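Local coordinates for protein multicopper oxidase (Pseudomonas thermotolerans, PDB 6VOW) that probably couples oxidation of laccase-type, lignin-related substrates to the reduction of dioxygen to water, passing electrons from one copper site to a cluster of further coppers, at residues K172-D177 with L200-A205; T231-L236 with N285-L290. All coordinates share one frame; numbering follows the deposited sequence.

Contact 1: K172-D177 with L200-A205; sequences KTWHVD and LTTVNA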
loop_
_atom_site.group_PDB
_atom_site.type_symbol
_atom_site.label_atom_id
_atom_site.label_comp_id
_atom_site.label_asym_id
_atom_site.label_seq_id
_atom_site.Cartn_x
_atom_site.Cartn_y
_atom_site.Cartn_z
ATOM N N LYS A 172 -0.819 7.951 7.861
ATOM C CA LYS A 172 -2.259 7.903 7.841
ATOM C C LYS A 172 -2.840 9.277 8.157
ATOM O O LYS A 172 -2.424 9.965 9.134
ATOM C CB LYS A 172 -2.795 6.832 8.808
ATOM C CG LYS A 172 -4.259 6.539 8.556
ATOM C CD LYS A 172 -4.761 5.409 9.393
ATOM C CE LYS A 172 -5.806 4.666 8.580
ATOM N NZ LYS A 172 -7.063 5.426 8.442
ATOM N N THR A 173 -3.800 9.674 7.315
ATOM C CA THR A 173 -4.490 10.968 7.446
ATOM C C THR A 173 -5.918 10.648 7.894
ATOM O O THR A 173 -6.765 10.219 7.099
ATOM C CB THR A 173 -4.384 11.743 6.113
ATOM O OG1 THR A 173 -3.034 12.116 6.014
ATOM C CG2 THR A 173 -5.292 13.045 6.035
ATOM N N TRP A 174 -6.108 10.810 9.202
ATOM C CA TRP A 174 -7.277 10.378 9.885
ATOM C C TRP A 174 -8.397 11.358 9.720
ATOM O O TRP A 174 -8.237 12.548 10.018
ATOM C CB TRP A 174 -6.986 10.311 11.360
ATOM C CG TRP A 174 -6.086 9.206 11.773
ATOM C CD1 TRP A 174 -4.712 9.249 11.909
ATOM C CD2 TRP A 174 -6.487 7.916 12.183
ATOM N NE1 TRP A 174 -4.261 8.058 12.346
ATOM C CE2 TRP A 174 -5.331 7.213 12.529
ATOM C CE3 TRP A 174 -7.730 7.261 12.264
ATOM C CZ2 TRP A 174 -5.368 5.908 12.991
ATOM C CZ3 TRP A 174 -7.751 5.952 12.694
ATOM C CH2 TRP A 174 -6.578 5.278 13.050
ATOM N N HIS A 175 -9.555 10.814 9.377
ATOM C CA HIS A 175 -10.800 11.541 9.300
ATOM C C HIS A 175 -11.342 11.700 10.696
ATOM O O HIS A 175 -12.294 11.086 11.053
ATOM C CB HIS A 175 -11.843 10.742 8.538
ATOM C CG HIS A 175 -11.447 10.335 7.173
ATOM N ND1 HIS A 175 -10.467 9.408 6.913
ATOM C CD2 HIS A 175 -11.954 10.678 5.979
ATOM C CE1 HIS A 175 -10.334 9.262 5.606
ATOM N NE2 HIS A 175 -11.211 10.029 5.019
ATOM N N VAL A 176 -10.735 12.561 11.487
ATOM C CA VAL A 176 -11.282 12.908 12.771
ATOM C C VAL A 176 -11.333 14.424 12.822
ATOM O O VAL A 176 -10.481 15.085 12.230
ATOM C CB VAL A 176 -10.467 12.285 13.931
ATOM C CG1 VAL A 176 -10.346 10.802 13.718
ATOM C CG2 VAL A 176 -9.108 12.896 14.086
ATOM N N ASP A 177 -12.357 14.984 13.478
ATOM C CA ASP A 177 -12.469 16.451 13.588
ATOM C C ASP A 177 -11.510 16.941 14.656
ATOM O O ASP A 177 -10.679 16.216 15.112
ATOM C CB ASP A 177 -13.926 16.914 13.816
ATOM C CG ASP A 177 -14.527 16.413 15.154
ATOM O OD1 ASP A 177 -13.790 15.804 15.951
ATOM O OD2 ASP A 177 -15.728 16.654 15.444
ATOM N N LEU A 200 -6.203 14.700 9.885
ATOM C CA LEU A 200 -5.061 14.627 10.827
ATOM C C LEU A 200 -4.007 13.590 10.383
ATOM O O LEU A 200 -4.208 12.324 10.438
ATOM C CB LEU A 200 -5.530 14.397 12.258
ATOM C CG LEU A 200 -4.375 14.400 13.275
ATOM C CD1 LEU A 200 -3.542 15.673 13.201
ATOM C CD2 LEU A 200 -4.904 14.170 14.700
ATOM N N THR A 201 -2.878 14.123 9.941
ATOM C CA THR A 201 -1.822 13.277 9.382
ATOM C C THR A 201 -0.993 12.812 10.544
ATOM O O THR A 201 -0.813 13.523 11.521
ATOM C CB THR A 201 -1.014 14.023 8.344
ATOM O OG1 THR A 201 -1.864 14.275 7.211
ATOM C CG2 THR A 201 0.108 13.214 7.861
ATOM N N THR A 202 -0.603 11.561 10.469
ATOM C CA THR A 202 0.164 10.918 11.496
ATOM C C THR A 202 1.178 10.023 10.765
ATOM O O THR A 202 0.986 9.568 9.638
ATOM C CB THR A 202 -0.688 9.999 12.380
ATOM O OG1 THR A 202 -1.415 9.111 11.546
ATOM C CG2 THR A 202 -1.662 10.751 13.349
ATOM N N VAL A 203 2.271 9.822 11.453
ATOM C CA VAL A 203 3.288 8.868 11.103
ATOM C C VAL A 203 3.339 7.984 12.283
ATOM O O VAL A 203 3.643 8.474 13.391
ATOM C CB VAL A 203 4.646 9.549 10.912
ATOM C CG1 VAL A 203 5.777 8.556 11.071
ATOM C CG2 VAL A 203 4.707 10.134 9.523
ATOM N N ASN A 204 3.043 6.702 12.051
ATOM C CA ASN A 204 2.989 5.695 13.149
ATOM C C ASN A 204 2.073 6.140 14.270
ATOM O O ASN A 204 2.417 6.073 15.444
ATOM C CB ASN A 204 4.429 5.422 13.671
ATOM C CG ASN A 204 5.368 4.891 12.570
ATOM O OD1 ASN A 204 4.929 4.369 11.567
ATOM N ND2 ASN A 204 6.655 5.028 12.766
ATOM N N ALA A 205 0.894 6.662 13.905
ATOM C CA ALA A 205 -0.151 7.134 14.908
ATOM C C ALA A 205 0.101 8.464 15.621
ATOM O O ALA A 205 -0.716 8.875 16.482
ATOM C CB ALA A 205 -0.386 6.090 15.973
#

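Contact 2: T231-L236 with N285-L290; sequences TYRLNL and NGPLRL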
loop_
_atom_site.group_PDB
_atom_site.type_symbol
_atom_site.label_atom_id
_atom_site.label_comp_id
_atom_site.label_asym_id
_atom_site.label_seq_id
_atom_site.Cartn_x
_atom_site.Cartn_y
_atom_site.Cartn_z
ATOM N N THR A 231 -2.503 11.354 -1.183
ATOM C CA THR A 231 -1.213 11.199 -1.813
ATOM C C THR A 231 -0.231 12.182 -1.174
ATOM O O THR A 231 -0.390 13.347 -1.335
ATOM C CB THR A 231 -1.334 11.484 -3.273
ATOM O OG1 THR A 231 -2.044 10.401 -3.877
ATOM C CG2 THR A 231 0.016 11.568 -3.894
ATOM N N TYR A 232 0.784 11.684 -0.484
ATOM C CA TYR A 232 1.776 12.502 0.170
ATOM C C TYR A 232 2.891 12.818 -0.816
ATOM O O TYR A 232 3.499 11.931 -1.388
ATOM C CB TYR A 232 2.334 11.773 1.323
ATOM C CG TYR A 232 1.286 11.371 2.288
ATOM C CD1 TYR A 232 0.752 12.277 3.198
ATOM C CD2 TYR A 232 0.853 10.038 2.344
ATOM C CE1 TYR A 232 -0.250 11.872 4.076
ATOM C CE2 TYR A 232 -0.088 9.635 3.247
ATOM C CZ TYR A 232 -0.645 10.561 4.096
ATOM O OH TYR A 232 -1.617 10.112 4.962
ATOM N N ARG A 233 3.103 14.117 -1.025
ATOM C CA ARG A 233 4.109 14.645 -1.966
ATOM C C ARG A 233 5.366 14.712 -1.188
ATOM O O ARG A 233 5.759 15.739 -0.663
ATOM C CB ARG A 233 3.693 16.011 -2.503
ATOM C CG ARG A 233 2.405 15.873 -3.295
ATOM C CD ARG A 233 2.082 17.085 -4.169
ATOM N NE ARG A 233 2.144 18.383 -3.464
ATOM C CZ ARG A 233 1.348 18.767 -2.452
ATOM N NH1 ARG A 233 0.401 17.952 -1.938
ATOM N NH2 ARG A 233 1.514 19.995 -1.925
ATOM N N LEU A 234 5.946 13.549 -1.017
ATOM C CA LEU A 234 7.061 13.407 -0.052
ATOM C C LEU A 234 8.287 14.073 -0.549
ATOM O O LEU A 234 8.681 13.935 -1.705
ATOM C CB LEU A 234 7.410 11.917 0.172
ATOM C CG LEU A 234 6.435 10.969 0.858
ATOM C CD1 LEU A 234 7.079 9.587 0.948
ATOM C CD2 LEU A 234 6.062 11.445 2.239
ATOM N N ASN A 235 8.941 14.762 0.338
ATOM C CA ASN A 235 10.138 15.493 -0.015
ATOM C C ASN A 235 10.874 15.561 1.275
ATOM O O ASN A 235 10.226 15.467 2.330
ATOM C CB ASN A 235 9.798 16.854 -0.665
ATOM C CG ASN A 235 9.035 17.759 0.251
ATOM O OD1 ASN A 235 7.797 17.786 0.261
ATOM N ND2 ASN A 235 9.759 18.525 1.015
ATOM N N LEU A 236 12.211 15.597 1.204
ATOM C CA LEU A 236 13.057 15.612 2.452
ATOM C C LEU A 236 14.202 16.627 2.259
ATOM O O LEU A 236 15.328 16.252 1.945
ATOM C CB LEU A 236 13.588 14.202 2.734
ATOM C CG LEU A 236 13.904 13.711 4.156
ATOM C CD1 LEU A 236 14.689 12.394 4.000
ATOM C CD2 LEU A 236 14.656 14.698 4.999
ATOM N N ASN A 285 5.170 16.450 3.572
ATOM C CA ASN A 285 4.166 16.415 2.527
ATOM C C ASN A 285 3.961 17.852 1.938
ATOM O O ASN A 285 3.349 18.676 2.582
ATOM C CB ASN A 285 2.874 15.871 3.115
ATOM C CG ASN A 285 1.798 15.871 2.130
ATOM O OD1 ASN A 285 2.069 15.885 0.965
ATOM N ND2 ASN A 285 0.595 15.990 2.573
ATOM N N GLY A 286 4.505 18.126 0.742
ATOM C CA GLY A 286 4.734 19.484 0.283
ATOM C C GLY A 286 5.416 20.309 1.361
ATOM O O GLY A 286 6.465 19.964 1.769
ATOM N N PRO A 287 4.778 21.395 1.845
ATOM C CA PRO A 287 5.390 22.262 2.870
ATOM C C PRO A 287 5.092 21.796 4.298
ATOM O O PRO A 287 5.533 22.383 5.286
ATOM C CB PRO A 287 4.705 23.602 2.593
ATOM C CG PRO A 287 3.324 23.243 2.136
ATOM C CD PRO A 287 3.522 21.997 1.307
ATOM N N LEU A 288 4.310 20.746 4.411
ATOM C CA LEU A 288 3.866 20.297 5.713
ATOM C C LEU A 288 4.814 19.209 6.214
ATOM O O LEU A 288 5.063 18.236 5.497
ATOM C CB LEU A 288 2.433 19.732 5.594
ATOM C CG LEU A 288 1.379 20.712 5.093
ATOM C CD1 LEU A 288 0.072 19.965 4.909
ATOM C CD2 LEU A 288 1.227 21.911 6.065
ATOM N N ARG A 289 5.278 19.347 7.453
ATOM C CA ARG A 289 6.085 18.306 8.090
ATOM C C ARG A 289 5.193 17.149 8.467
ATOM O O ARG A 289 4.194 17.315 9.154
ATOM C CB ARG A 289 6.743 18.764 9.378
ATOM C CG ARG A 289 7.641 19.941 9.287
ATOM C CD ARG A 289 7.415 20.739 10.599
ATOM N NE ARG A 289 8.510 20.647 11.560
ATOM C CZ ARG A 289 8.453 21.072 12.805
ATOM N NH1 ARG A 289 7.333 21.550 13.310
ATOM N NH2 ARG A 289 9.518 20.950 13.598
ATOM N N LEU A 290 5.619 15.982 8.025
ATOM C CA LEU A 290 5.052 14.689 8.399
ATOM C C LEU A 290 5.795 14.158 9.628
ATOM O O LEU A 290 5.228 13.576 10.538
ATOM C CB LEU A 290 5.297 13.755 7.244
ATOM C CG LEU A 290 4.470 14.024 5.990
ATOM C CD1 LEU A 290 4.885 13.118 4.803
ATOM C CD2 LEU A 290 3.028 13.873 6.409
#

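Contact 1: K172-D177 with L200-A205
L200 and W174 face each other as an antiparallel hydrogen-bonded pair, the first of three bridges between strand 200-203 and the end of strand 165-174. W174 N gives a short bond to L200 O (2.7 Å, N-H...O angle 168°) from well above the carbonyl plane, and L200 N returns one to W174 O at 3.0 Å. The same L200 O lies in the plane of the W174 indole, at its edge, while L200 CB also meets V176 CG2 at 4.3 Å.

T201 sits opposite T173 in the non-hydrogen-bonded pair, with the CA atoms 4.0 Å apart. Both hydroxyls stand anti to their carbonyl carbons, and T201 OG1 meets T173 OG1 at 2.7 Å in a hydrogen bond whose donor may be either.

T202 lies on the same face of the sheet as L200. Its OG1, set between backbone N and carbonyl carbon (chi1 52°), turns to K172 O at 2.8 Å, which T202 N grips at the same length from the opposite face of the carbonyl plane. OG1 also accepts a weak, bent bond from W174 NE1 (3.1 Å), and T202 CG2 packs against W174 CD1 at 3.7 Å. A valine here would probably leave K172 O without its second donor and the indole N-H without this acceptor.

Strand 200-203 is outermost in a six-stranded sheet of what is probably the middle cupredoxin-like domain; strand 165-174 lies inside it, with the parallel strand 218-225 beyond.

Contact 2: T231-L236 with N285-L290
L234 of strand 232-235 pairs with N285, the last residue of strand 280-285 before the hairpin turns into 288-296, in a five-stranded sheet of the cupredoxin-like sandwich. The pair is antiparallel and non-hydrogen-bonded, CA atoms 4.9 Å apart. A type II' turn from N285 to L288 makes the hairpin tip, closed by L288 N to N285 O (2.9 Å). Its second residue, G286, has phi 48°, and a CB there would collide with P287 CD. G286 N gives a hydrogen bond to R233 O (3.0 Å, N-H...O angle 162°), R233 being the centre of an inverse gamma turn.

The side chain of N285 supplies the second bond between the segments: R233 N reaches OD1 at 2.9 Å, approaching from above the amide plane. CG of N285 stands anti to the backbone N (chi1 177°); the side chain crosses that of Y232 at about a right angle, and ND2 lies at the ring edge, 3.8 Å from Y232 CD1. The R233 guanidinium lays one face over G286 CA, with NH2 3.9 Å from that carbon.

Beyond the turn, L290 points toward strand 232-235; its CD2 lies against Y232 CD1 and its CD1 against L234 CD2, the latter at 3.3 Å, tighter than usual for two carbons.

How the contacts relate
Along the chain the two contacts follow in series, neither nesting nor crossing. Strand 165-174 ends inside K172-D177; the chain then runs through a long loop holding helix 188-191, which contact 1 closes. After strands 210-214 and 218-225, contact 2 opens at 231-236 and closes 48 residues later, having enclosed most of two sheets' remaining strands. Contact 1 belongs to the six-stranded sheet and contact 2 to the five-stranded one. Their centres are 14 Å apart, yet they touch between the sheets: T173 OG1 and Y232 OH lie 2.7 Å apart, a probable hydrogen bond, and T201 CG2 packs on L290 CD2 at 3.3 Å.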